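Long-range contact in chemotaxis signal transduction protein (PDB 2QDL), which probably serves as a scaffold that couples chemoreceptors to the histidine kinase CheA in bacterial chemotaxis signalling: residues Phe17-Glu22 with Phe70-Arg75. Numbering follows the deposited sequence.
Sequences FSLAEE and FGIGKR
Glu-21, in the type II' turn (Leu-19 to Glu-22) of the beta hairpin that joins strands 12-19 and 22-27 of the CheW-like beta-barrel fold, forms a bidentate salt bridge with Arg-75. The grip is side-on: Arg-75 NE donates to Glu-21 OE2 at 2.8 Å and Arg-75 NH2 to Glu-21 OE1 at 2.8 Å, with N-H...O angles near 160°. Both oxygens use syn lone pairs; the planes are 4° apart and each oxygen lies within 7° of the guanidinium plane, so the carboxylate meets the guanidinium at its edge. Apolar packing begins next to the salt bridge, where Ile-72 divides its branches: CG2, anti to the backbone N, reaches Ala-20 CB at 3.7 Å, whereas CD1 lies 3.9 Å from Leu-19 CD1, the two side chains crossing at about a right angle. That same Leu-19 methyl also approaches CD2 of Phe-70, at the end of helix 66-70, obliquely. Glu-22 OE1 borders Ile-72 CD1, but its hydrogen bond goes to Tyr-24 OH. The turn itself is closed by paired backbone bonds between Leu-19 and Glu-22, while Asp-98 OD2 accepts a hydrogen bond from Ala-20 N. Lys-67 NZ bonds to Arg-75 O, the carbonyl oxygen that also receives a CA-H...O contact from Ala-20 CA at 3.2 Å.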
loop_
_atom_site.group_PDB
_atom_site.type_symbol
_atom_site.label_atom_id
_atom_site.label_comp_id
_atom_site.label_asym_id
_atom_site.label_seq_id
_atom_site.Cartn_x
_atom_site.Cartn_y
_atom_site.Cartn_z
ATOM N N PHE A 17 7.580 3.542 1.081
ATOM C CA PHE A 17 7.826 3.139 -0.264
ATOM C C PHE A 17 7.525 4.312 -1.172
ATOM O O PHE A 17 6.830 5.253 -0.796
ATOM C CB PHE A 17 6.987 1.895 -0.641
ATOM C CG PHE A 17 5.498 1.990 -0.287
ATOM C CD1 PHE A 17 4.571 2.449 -1.222
ATOM C CD2 PHE A 17 5.043 1.615 0.969
ATOM C CE1 PHE A 17 3.188 2.502 -0.901
ATOM C CE2 PHE A 17 3.684 1.666 1.302
ATOM C CZ PHE A 17 2.758 2.103 0.375
ATOM N N SER A 18 8.051 4.286 -2.388
ATOM C CA SER A 18 7.816 5.426 -3.234
ATOM C C SER A 18 6.951 5.025 -4.421
ATOM O O SER A 18 6.936 3.872 -4.815
ATOM C CB SER A 18 9.136 6.074 -3.651
ATOM O OG SER A 18 9.949 5.154 -4.326
ATOM N N LEU A 19 6.181 5.992 -4.912
ATOM C CA LEU A 19 5.426 5.870 -6.164
ATOM C C LEU A 19 5.770 7.127 -6.975
ATOM O O LEU A 19 5.414 8.224 -6.566
ATOM C CB LEU A 19 3.913 5.792 -5.921
ATOM C CG LEU A 19 3.380 4.574 -5.142
ATOM C CD1 LEU A 19 1.880 4.749 -4.874
ATOM C CD2 LEU A 19 3.679 3.282 -5.901
ATOM N N ALA A 20 6.487 6.960 -8.087
ATOM C CA ALA A 20 7.014 8.091 -8.863
ATOM C C ALA A 20 7.771 9.017 -7.895
ATOM O O ALA A 20 8.649 8.548 -7.146
ATOM C CB ALA A 20 5.902 8.838 -9.636
ATOM N N GLU A 21 7.438 10.303 -7.855
ATOM C CA GLU A 21 8.251 11.179 -7.007
ATOM C C GLU A 21 7.675 11.354 -5.573
ATOM O O GLU A 21 8.034 12.305 -4.872
ATOM C CB GLU A 21 8.549 12.529 -7.709
ATOM C CG GLU A 21 9.264 12.405 -9.106
ATOM C CD GLU A 21 8.278 12.253 -10.280
ATOM O OE1 GLU A 21 7.177 12.836 -10.192
ATOM O OE2 GLU A 21 8.595 11.546 -11.279
ATOM N N GLU A 22 6.812 10.431 -5.131
ATOM C CA GLU A 22 6.069 10.635 -3.878
ATOM C C GLU A 22 6.256 9.485 -2.866
ATOM O O GLU A 22 6.534 8.339 -3.259
ATOM C CB GLU A 22 4.579 10.889 -4.160
ATOM C CG GLU A 22 4.284 12.045 -5.122
ATOM C CD GLU A 22 2.827 12.077 -5.575
ATOM O OE1 GLU A 22 2.076 11.103 -5.300
ATOM O OE2 GLU A 22 2.421 13.087 -6.211
ATOM N N PHE A 70 -4.534 5.562 -8.049
ATOM C CA PHE A 70 -4.501 6.928 -7.522
ATOM C C PHE A 70 -4.416 8.036 -8.599
ATOM O O PHE A 70 -4.751 9.169 -8.334
ATOM C CB PHE A 70 -3.331 7.093 -6.530
ATOM C CG PHE A 70 -3.349 6.134 -5.369
ATOM C CD1 PHE A 70 -4.529 5.517 -4.955
ATOM C CD2 PHE A 70 -2.171 5.849 -4.682
ATOM C CE1 PHE A 70 -4.528 4.659 -3.898
ATOM C CE2 PHE A 70 -2.173 4.969 -3.616
ATOM C CZ PHE A 70 -3.368 4.385 -3.207
ATOM N N GLY A 71 -3.931 7.698 -9.792
ATOM C CA GLY A 71 -3.704 8.662 -10.880
ATOM C C GLY A 71 -2.358 9.354 -10.778
ATOM O O GLY A 71 -2.232 10.526 -11.077
ATOM N N ILE A 72 -1.350 8.615 -10.353
ATOM C CA ILE A 72 0.021 9.126 -10.232
ATOM C C ILE A 72 0.743 8.896 -11.554
ATOM O O ILE A 72 0.428 7.935 -12.279
ATOM C CB ILE A 72 0.784 8.446 -9.017
ATOM C CG1 ILE A 72 0.067 8.784 -7.682
ATOM C CG2 ILE A 72 2.282 8.855 -8.983
ATOM C CD1 ILE A 72 0.565 7.986 -6.493
ATOM N N GLY A 73 1.688 9.774 -11.886
ATOM C CA GLY A 73 2.522 9.580 -13.066
ATOM C C GLY A 73 3.136 8.194 -13.111
ATOM O O GLY A 73 3.612 7.668 -12.086
ATOM N N LYS A 74 3.151 7.598 -14.308
ATOM C CA LYS A 74 3.619 6.213 -14.459
ATOM C C LYS A 74 5.122 6.147 -14.629
ATOM O O LYS A 74 5.618 5.644 -15.640
ATOM C CB LYS A 74 2.890 5.502 -15.616
ATOM C CG LYS A 74 1.338 5.569 -15.537
ATOM C CD LYS A 74 0.803 5.175 -14.150
ATOM C CE LYS A 74 -0.713 5.319 -14.056
ATOM N NZ LYS A 74 -1.212 6.723 -14.079
ATOM N N ARG A 75 5.850 6.663 -13.629
ATOM C CA ARG A 75 7.327 6.625 -13.647
ATOM C C ARG A 75 7.816 6.036 -12.328
ATOM O O ARG A 75 7.109 6.086 -11.338
ATOM C CB ARG A 75 7.918 8.035 -13.811
ATOM C CG ARG A 75 7.183 8.900 -14.830
ATOM C CD ARG A 75 7.707 10.320 -14.892
ATOM N NE ARG A 75 7.281 11.119 -13.747
ATOM C CZ ARG A 75 6.082 11.688 -13.620
ATOM N NH1 ARG A 75 5.161 11.536 -14.555
ATOM N NH2 ARG A 75 5.802 12.422 -12.551
#